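Local coordinates for N-acetylglucosamine-6-phosphate deacetylase (Mycobacterium smegmatis, PDB 6FV4), which probably catalyses, as a metal-dependent amidohydrolase of the NagA family, the deacetylation of N-acetylglucosamine-6-phosphate, at residues Y266-L280 and L345-A357. The protein carries 1 engineered substitution. Sequence-based numbering, arbitrary orientation.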
ATOM      1  N   TYR B 266       2.868   7.115  -5.288  1.00 28.01           N
ATOM      2  CA  TYR B 266       1.616   7.186  -6.040  1.00 28.81           C
ATOM      3  C   TYR B 266       1.250   5.823  -6.631  1.00 26.93           C
ATOM      4  O   TYR B 266       0.070   5.445  -6.672  1.00 24.95           O
ATOM      5  CB  TYR B 266       1.735   8.240  -7.143  1.00 26.98           C
ATOM      6  CG  TYR B 266       0.780   8.034  -8.298  1.00 27.01           C
ATOM      7  CD1 TYR B 266      -0.575   8.354  -8.170  1.00 31.47           C
ATOM      8  CD2 TYR B 266       1.225   7.531  -9.514  1.00 28.46           C
ATOM      9  CE1 TYR B 266      -1.461   8.152  -9.224  1.00 27.25           C
ATOM     10  CE2 TYR B 266       0.352   7.328 -10.574  1.00 29.15           C
ATOM     11  CZ  TYR B 266      -0.991   7.648 -10.424  1.00 28.02           C
ATOM     12  OH  TYR B 266      -1.872   7.456 -11.464  1.00 27.98           O
ATOM     13  N   ARG B 267       2.250   5.087  -7.116  1.00 27.41           N
ATOM     14  CA  ARG B 267       2.025   3.725  -7.608  1.00 26.65           C
ATOM     15  C   ARG B 267       1.595   2.792  -6.484  1.00 21.33           C
ATOM     16  O   ARG B 267       0.662   1.998  -6.644  1.00 26.82           O
ATOM     17  CB  ARG B 267       3.302   3.187  -8.264  1.00 29.33           C
ATOM     18  CG  ARG B 267       3.370   3.328  -9.757  1.00 34.43           C
ATOM     19  CD  ARG B 267       4.443   2.394 -10.371  1.00 34.04           C
ATOM     20  NE  ARG B 267       5.744   2.462  -9.690  1.00 38.36           N
ATOM     21  CZ  ARG B 267       6.660   3.406  -9.893  1.00 37.40           C
ATOM     22  NH1 ARG B 267       6.428   4.400 -10.746  1.00 37.07           N
ATOM     23  NH2 ARG B 267       7.815   3.367  -9.234  1.00 34.61           N
ATOM     24  N   HIS B 268       2.318   2.825  -5.365  1.00 23.38           N
ATOM     25  CA  HIS B 268       1.962   2.027  -4.191  1.00 22.75           C
ATOM     26  C   HIS B 268       0.511   2.247  -3.767  1.00 26.97           C
ATOM     27  O   HIS B 268      -0.234   1.293  -3.510  1.00 26.64           O
ATOM     28  CB  HIS B 268       2.908   2.396  -3.047  1.00 26.16           C
ATOM     29  CG  HIS B 268       2.660   1.638  -1.779  1.00 29.15           C
ATOM     30  ND1 HIS B 268       3.006   0.311  -1.623  1.00 32.21           N
ATOM     31  CD2 HIS B 268       2.115   2.026  -0.604  1.00 32.00           C
ATOM     32  CE1 HIS B 268       2.677  -0.085  -0.406  1.00 35.27           C
ATOM     33  NE2 HIS B 268       2.135   0.938   0.234  1.00 29.17           N
ATOM     34  N   ILE B 269       0.101   3.510  -3.655  1.00 26.57           N
ATOM     35  CA  ILE B 269      -1.258   3.791  -3.199  1.00 24.19           C
ATOM     36  C   ILE B 269      -2.268   3.360  -4.254  1.00 23.68           C
ATOM     37  O   ILE B 269      -3.301   2.759  -3.933  1.00 26.69           O
ATOM     38  CB  ILE B 269      -1.401   5.277  -2.814  1.00 25.02           C
ATOM     39  CG1 ILE B 269      -0.537   5.582  -1.587  1.00 24.49           C
ATOM     40  CG2 ILE B 269      -2.882   5.628  -2.506  1.00 24.91           C
ATOM     41  CD1 ILE B 269      -0.811   4.673  -0.377  1.00 26.39           C
ATOM     42  N   THR B 270      -1.992   3.645  -5.527  1.00 21.44           N
ATOM     43  CA  THR B 270      -2.892   3.173  -6.571  1.00 25.29           C
ATOM     44  C   THR B 270      -3.029   1.660  -6.516  1.00 27.26           C
ATOM     45  O   THR B 270      -4.141   1.130  -6.600  1.00 25.44           O
ATOM     46  CB  THR B 270      -2.394   3.601  -7.948  1.00 26.29           C
ATOM     47  OG1 THR B 270      -2.301   5.028  -8.009  1.00 25.65           O
ATOM     48  CG2 THR B 270      -3.337   3.103  -9.025  1.00 29.10           C
ATOM     49  N   GLN B 271      -1.898   0.955  -6.351  1.00 29.98           N
ATOM     50  CA  GLN B 271      -1.903  -0.499  -6.211  1.00 29.64           C
ATOM     51  C   GLN B 271      -2.735  -0.924  -5.001  1.00 32.13           C
ATOM     52  O   GLN B 271      -3.480  -1.908  -5.069  1.00 32.61           O
ATOM     53  CB  GLN B 271      -0.440  -0.988  -6.123  1.00 27.07           C
ATOM     54  CG  GLN B 271      -0.192  -2.476  -6.069  1.00 31.34           C
ATOM     55  CD  GLN B 271       1.316  -2.841  -6.040  1.00 38.81           C
ATOM     56  OE1 GLN B 271       2.198  -1.972  -5.908  1.00 39.21           O
ATOM     57  NE2 GLN B 271       1.605  -4.133  -6.175  1.00 37.00           N
ATOM     58  N   THR B 272      -2.667  -0.166  -3.906  1.00 27.21           N
ATOM     59  CA  THR B 272      -3.402  -0.515  -2.687  1.00 27.88           C
ATOM     60  C   THR B 272      -4.908  -0.267  -2.825  1.00 28.80           C
ATOM     61  O   THR B 272      -5.718  -1.144  -2.510  1.00 28.91           O
ATOM     62  CB  THR B 272      -2.854   0.275  -1.487  1.00 28.78           C
ATOM     63  OG1 THR B 272      -1.440   0.092  -1.385  1.00 34.41           O
ATOM     64  CG2 THR B 272      -3.492  -0.195  -0.183  1.00 30.09           C
ATOM     65  N   VAL B 273      -5.319   0.922  -3.270  1.00 26.94           N
ATOM     66  CA  VAL B 273      -6.738   1.275  -3.144  1.00 27.01           C
ATOM     67  C   VAL B 273      -7.555   0.924  -4.377  1.00 31.29           C
ATOM     68  O   VAL B 273      -8.791   0.868  -4.288  1.00 32.94           O
ATOM     69  CB  VAL B 273      -6.935   2.765  -2.814  1.00 22.66           C
ATOM     70  CG1 VAL B 273      -6.147   3.120  -1.594  1.00 24.16           C
ATOM     71  CG2 VAL B 273      -6.546   3.660  -4.002  1.00 21.14           C
ATOM     72  N   GLY B 274      -6.912   0.690  -5.517  1.00 28.54           N
ATOM     73  CA  GLY B 274      -7.614   0.341  -6.732  1.00 28.55           C
ATOM     74  C   GLY B 274      -7.889   1.549  -7.606  1.00 30.69           C
ATOM     75  O   GLY B 274      -7.569   2.683  -7.245  1.00 32.74           O
ATOM     76  N   PRO B 275      -8.515   1.331  -8.769  1.00 28.83           N
ATOM     77  CA  PRO B 275      -8.701   2.424  -9.733  1.00 29.65           C
ATOM     78  C   PRO B 275      -9.796   3.422  -9.366  1.00 28.77           C
ATOM     79  O   PRO B 275      -9.838   4.501  -9.972  1.00 29.45           O
ATOM     80  CB  PRO B 275      -9.065   1.691 -11.038  1.00 28.45           C
ATOM     81  CG  PRO B 275      -8.936   0.196 -10.728  1.00 32.76           C
ATOM     82  CD  PRO B 275      -9.078   0.058  -9.259  1.00 31.93           C
ATOM     83  N   GLU B 276     -10.666   3.104  -8.406  1.00 30.84           N
ATOM     84  CA  GLU B 276     -11.816   3.931  -8.057  1.00 30.07           C
ATOM     85  C   GLU B 276     -11.573   4.871  -6.893  1.00 30.02           C
ATOM     86  O   GLU B 276     -12.450   5.685  -6.597  1.00 29.27           O
ATOM     87  CB  GLU B 276     -13.021   3.062  -7.662  1.00 36.30           C
ATOM     88  CG  GLU B 276     -13.996   2.797  -8.769  1.00 41.80           C
ATOM     89  CD  GLU B 276     -13.290   2.286  -9.987  1.00 41.64           C
ATOM     90  OE1 GLU B 276     -13.591   2.754 -11.107  1.00 50.76           O
ATOM     91  OE2 GLU B 276     -12.404   1.425  -9.817  1.00 45.52           O
ATOM     92  N   ARG B 277     -10.458   4.742  -6.182  1.00 25.07           N
ATOM     93  CA  ARG B 277     -10.376   5.312  -4.848  1.00 25.77           C
ATOM     94  C   ARG B 277      -9.273   6.348  -4.695  1.00 25.13           C
ATOM     95  O   ARG B 277      -8.983   6.752  -3.567  1.00 25.95           O
ATOM     96  CB  ARG B 277     -10.222   4.205  -3.805  1.00 27.56           C
ATOM     97  CG  ARG B 277     -11.433   3.283  -3.680  1.00 30.36           C
ATOM     98  CD  ARG B 277     -11.325   2.431  -2.421  1.00 30.18           C
ATOM     99  NE  ARG B 277     -10.796   3.241  -1.337  1.00 28.30           N
ATOM    100  CZ  ARG B 277      -9.962   2.832  -0.383  1.00 29.16           C
ATOM    101  NH1 ARG B 277      -9.525   1.573  -0.335  1.00 28.61           N
ATOM    102  NH2 ARG B 277      -9.539   3.714   0.520  1.00 27.97           N
ATOM    103  N   LEU B 278      -8.684   6.825  -5.789  1.00 26.30           N
ATOM    104  CA  LEU B 278      -7.704   7.904  -5.739  1.00 27.89           C
ATOM    105  C   LEU B 278      -8.143   9.051  -6.634  1.00 27.33           C
ATOM    106  O   LEU B 278      -8.568   8.832  -7.773  1.00 26.56           O
ATOM    107  CB  LEU B 278      -6.292   7.426  -6.144  1.00 22.85           C
ATOM    108  CG  LEU B 278      -5.200   8.482  -5.872  1.00 25.83           C
ATOM    109  CD1 LEU B 278      -3.884   7.787  -5.508  1.00 28.41           C
ATOM    110  CD2 LEU B 278      -4.966   9.389  -7.063  1.00 23.12           C
ATOM    111  N   SER B 279      -8.030  10.274  -6.108  1.00 21.29           N
ATOM    112  CA  SER B 279      -8.283  11.504  -6.845  1.00 23.48           C
ATOM    113  C   SER B 279      -6.975  12.255  -7.050  1.00 21.38           C
ATOM    114  O   SER B 279      -6.240  12.495  -6.087  1.00 26.30           O
ATOM    115  CB  SER B 279      -9.244  12.422  -6.072  1.00 22.58           C
ATOM    116  OG  SER B 279     -10.511  11.827  -5.929  1.00 31.29           O
ATOM    117  N   LEU B 280      -6.720  12.679  -8.281  1.00 24.11           N
ATOM    118  CA  LEU B 280      -5.615  13.582  -8.562  1.00 23.62           C
ATOM    119  C   LEU B 280      -6.099  15.003  -8.300  1.00 25.36           C
ATOM    120  O   LEU B 280      -7.201  15.354  -8.706  1.00 24.88           O
ATOM    121  CB  LEU B 280      -5.143  13.430 -10.002  1.00 24.43           C
ATOM    122  CG  LEU B 280      -4.578  12.032 -10.316  1.00 24.21           C
ATOM    123  CD1 LEU B 280      -4.464  11.829 -11.808  1.00 26.27           C
ATOM    124  CD2 LEU B 280      -3.250  11.891  -9.669  1.00 24.27           C
ATOM    125  N   LEU B 345      -6.796   4.657 -16.404  1.00 30.55           N
ATOM    126  CA  LEU B 345      -6.700   4.906 -14.974  1.00 29.72           C
ATOM    127  C   LEU B 345      -6.676   6.404 -14.685  1.00 29.97           C
ATOM    128  O   LEU B 345      -7.389   6.882 -13.805  1.00 26.46           O
ATOM    129  CB  LEU B 345      -5.455   4.232 -14.411  1.00 31.77           C
ATOM    130  CG  LEU B 345      -5.180   4.479 -12.931  1.00 30.56           C
ATOM    131  CD1 LEU B 345      -6.296   3.909 -12.082  1.00 27.87           C
ATOM    132  CD2 LEU B 345      -3.810   3.885 -12.550  1.00 31.92           C
ATOM    133  N   ALA B 346      -5.864   7.158 -15.436  1.00 28.09           N
ATOM    134  CA  ALA B 346      -5.724   8.585 -15.185  1.00 31.09           C
ATOM    135  C   ALA B 346      -7.053   9.312 -15.367  1.00 29.41           C
ATOM    136  O   ALA B 346      -7.360  10.249 -14.621  1.00 28.42           O
ATOM    137  CB  ALA B 346      -4.644   9.163 -16.101  1.00 30.59           C
ATOM    138  N   VAL B 347      -7.879   8.867 -16.324  1.00 28.11           N
ATOM    139  CA  VAL B 347      -9.183   9.503 -16.505  1.00 31.52           C
ATOM    140  C   VAL B 347     -10.075   9.260 -15.292  1.00 29.15           C
ATOM    141  O   VAL B 347     -10.795  10.159 -14.840  1.00 30.71           O
ATOM    142  CB  VAL B 347      -9.840   9.021 -17.812  1.00 31.86           C
ATOM    143  CG1 VAL B 347     -11.332   9.334 -17.802  1.00 28.60           C
ATOM    144  CG2 VAL B 347      -9.191   9.693 -18.988  1.00 27.10           C
ATOM    145  N   ARG B 348     -10.039   8.053 -14.733  1.00 26.51           N
ATOM    146  CA  ARG B 348     -10.767   7.807 -13.488  1.00 28.31           C
ATOM    147  C   ARG B 348     -10.257   8.709 -12.366  1.00 27.75           C
ATOM    148  O   ARG B 348     -11.046   9.303 -11.623  1.00 29.61           O
ATOM    149  CB  ARG B 348     -10.628   6.344 -13.086  1.00 31.10           C
ATOM    150  CG  ARG B 348     -11.663   5.419 -13.714  1.00 36.71           C
ATOM    151  CD  ARG B 348     -11.154   3.985 -13.731  1.00 37.29           C
ATOM    152  NE  ARG B 348     -12.249   3.009 -13.791  1.00 47.71           N
ATOM    153  CZ  ARG B 348     -12.787   2.541 -14.913  1.00 47.51           C
ATOM    154  NH1 ARG B 348     -12.335   2.944 -16.097  1.00 52.37           N
ATOM    155  NH2 ARG B 348     -13.777   1.660 -14.857  1.00 54.44           N
ATOM    156  N   GLN B 349      -8.934   8.820 -12.227  1.00 26.34           N
ATOM    157  CA  GLN B 349      -8.386   9.557 -11.093  1.00 28.09           C
ATOM    158  C   GLN B 349      -8.536  11.066 -11.243  1.00 22.31           C
ATOM    159  O   GLN B 349      -8.587  11.777 -10.230  1.00 23.95           O
ATOM    160  CB  GLN B 349      -6.915   9.209 -10.912  1.00 20.64           C
ATOM    161  CG  GLN B 349      -6.702   7.765 -10.505  1.00 25.71           C
ATOM    162  CD  GLN B 349      -5.247   7.427 -10.394  1.00 25.54           C
ATOM    163  OE1 GLN B 349      -4.410   8.074 -11.033  1.00 29.01           O
ATOM    164  NE2 GLN B 349      -4.923   6.426  -9.565  1.00 21.09           N
ATOM    165  N   ALA B 350      -8.548  11.584 -12.473  1.00 23.70           N
ATOM    166  CA  ALA B 350      -8.576  13.028 -12.680  1.00 25.16           C
ATOM    167  C   ALA B 350      -9.964  13.559 -13.001  1.00 30.91           C
ATOM    168  O   ALA B 350     -10.158  14.783 -12.982  1.00 25.73           O
ATOM    169  CB  ALA B 350      -7.626  13.431 -13.813  1.00 21.64           C
ATOM    170  N   CYS B 351     -10.920  12.671 -13.303  1.00 28.22           N
ATOM    171  CA  CYS B 351     -12.242  13.056 -13.784  1.00 28.61           C
ATOM    172  C   CYS B 351     -13.365  12.382 -12.998  1.00 29.90           C
ATOM    173  O   CYS B 351     -14.229  13.073 -12.446  1.00 34.77           O
ATOM    174  CB  CYS B 351     -12.394  12.734 -15.280  1.00 29.30           C
ATOM    175  SG  CYS B 351     -10.986  13.221 -16.357  1.00 33.88           S
ATOM    176  N   VAL B 352     -13.383  11.056 -12.918  1.00 28.27           N
ATOM    177  CA  VAL B 352     -14.553  10.373 -12.355  1.00 28.96           C
ATOM    178  C   VAL B 352     -14.486  10.282 -10.838  1.00 25.92           C
ATOM    179  O   VAL B 352     -15.433  10.667 -10.139  1.00 31.66           O
ATOM    180  CB  VAL B 352     -14.733   8.980 -12.986  1.00 32.41           C
ATOM    181  CG1 VAL B 352     -16.012   8.341 -12.440  1.00 34.93           C
ATOM    182  CG2 VAL B 352     -14.778   9.088 -14.500  1.00 33.56           C
ATOM    183  N   ASN B 353     -13.391   9.764 -10.302  1.00 25.24           N
ATOM    184  CA  ASN B 353     -13.281   9.580  -8.856  1.00 25.30           C
ATOM    185  C   ASN B 353     -13.486  10.872  -8.090  1.00 25.73           C
ATOM    186  O   ASN B 353     -14.195  10.848  -7.072  1.00 25.06           O
ATOM    187  CB  ASN B 353     -11.921   8.968  -8.493  1.00 23.94           C
ATOM    188  CG  ASN B 353     -11.684   7.623  -9.178  1.00 28.70           C
ATOM    189  OD1 ASN B 353     -12.609   7.043  -9.722  1.00 26.70           O
ATOM    190  ND2 ASN B 353     -10.442   7.133  -9.142  1.00 21.25           N
ATOM    191  N   PRO B 354     -12.862  11.997  -8.463  1.00 25.49           N
ATOM    192  CA  PRO B 354     -13.068  13.209  -7.655  1.00 25.36           C
ATOM    193  C   PRO B 354     -14.480  13.754  -7.755  1.00 24.83           C
ATOM    194  O   PRO B 354     -14.998  14.283  -6.765  1.00 26.60           O
ATOM    195  CB  PRO B 354     -12.033  14.189  -8.215  1.00 25.72           C
ATOM    196  CG  PRO B 354     -11.643  13.660  -9.533  1.00 27.97           C
ATOM    197  CD  PRO B 354     -11.796  12.187  -9.466  1.00 25.59           C
ATOM    198  N   ALA B 355     -15.103  13.688  -8.932  1.00 25.18           N
ATOM    199  CA  ALA B 355     -16.472  14.176  -9.051  1.00 28.42           C
ATOM    200  C   ALA B 355     -17.408  13.341  -8.194  1.00 30.23           C
ATOM    201  O   ALA B 355     -18.324  13.872  -7.544  1.00 28.08           O
ATOM    202  CB  ALA B 355     -16.916  14.167 -10.515  1.00 28.34           C
ATOM    203  N   ARG B 356     -17.183  12.028  -8.175  1.00 22.10           N
ATOM    204  CA  ARG B 356     -18.011  11.129  -7.380  1.00 27.31           C
ATOM    205  C   ARG B 356     -17.787  11.350  -5.887  1.00 31.94           C
ATOM    206  O   ARG B 356     -18.743  11.373  -5.103  1.00 25.61           O
ATOM    207  CB  ARG B 356     -17.705   9.677  -7.773  1.00 30.33           C
ATOM    208  CG  ARG B 356     -18.655   8.651  -7.201  1.00 31.71           C
ATOM    209  CD  ARG B 356     -18.189   7.252  -7.537  1.00 38.97           C
ATOM    210  NE  ARG B 356     -16.809   7.056  -7.120  1.00 40.83           N
ATOM    211  CZ  ARG B 356     -15.850   6.565  -7.904  1.00 40.22           C
ATOM    212  NH1 ARG B 356     -16.120   6.206  -9.156  1.00 44.64           N
ATOM    213  NH2 ARG B 356     -14.624   6.419  -7.427  1.00 34.75           N
ATOM    214  N   ALA B 357     -16.530  11.511  -5.470  1.00 28.65           N
ATOM    215  CA  ALA B 357     -16.255  11.719  -4.052  1.00 26.98           C
ATOM    216  C   ALA B 357     -16.945  12.974  -3.525  1.00 25.71           C
ATOM    217  O   ALA B 357     -17.397  13.004  -2.376  1.00 26.50           O
ATOM    218  CB  ALA B 357     -14.747  11.805  -3.814  1.00 26.06           C
TER
HETATM  219  O   HOH W   1      -7.419   5.181  -8.345  1.00 27.51           O
HETATM  220  O   HOH W   2     -14.166   5.131 -11.065  1.00 42.79           O
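Gln349 reaches Tyr266 and Thr270 of helix 266-273, while Asn353 grips the turn that follows it: two amides of one helix share a neighbour. Extended beyond CG (chi2 177°), Gln349 carries its amide past Leu278, and Tyr266 OH donates to Gln349 OE1 at 2.6 Å, in the carbonyl plane and on a lone pair, with ring and amide planes 68° apart. Gln349 NE2 donates to a water that also binds Gly274 O and, weakly, to Thr270 OG1, so the amide is held at both ends. Asn353 ND2 spends both hydrogens on carbonyls nearly in its amide plane, Pro275 O (2.8 Å) inside the type I turn Gly274-Arg277 and Leu278 O (2.9 Å) just after it, tying turn to strand. Between main chains, Leu280 N donates to Gln349 O (2.8 Å), a carbonyl in the pi-type turn at 348-352, where Asn353 N bonds instead to Arg348 O.

At the outer edge Arg348 NE forms a salt bridge with Glu276 OE1 (3.0 Å), which accepts through its syn lone pair near the guanidinium plane, the carboxylate turned 85° to it. The methyls of Leu345 divide between Pro275 CB and Thr270 CG2, the latter tip to tip; Leu280 CD1 lies against Gln349 CB.

Residues 278-280, paired in parallel with strand 251-255 in the amidohydrolase barrel, run almost perpendicular to 345-357, whose helix also packs on strand 63-76 and helix 324-334.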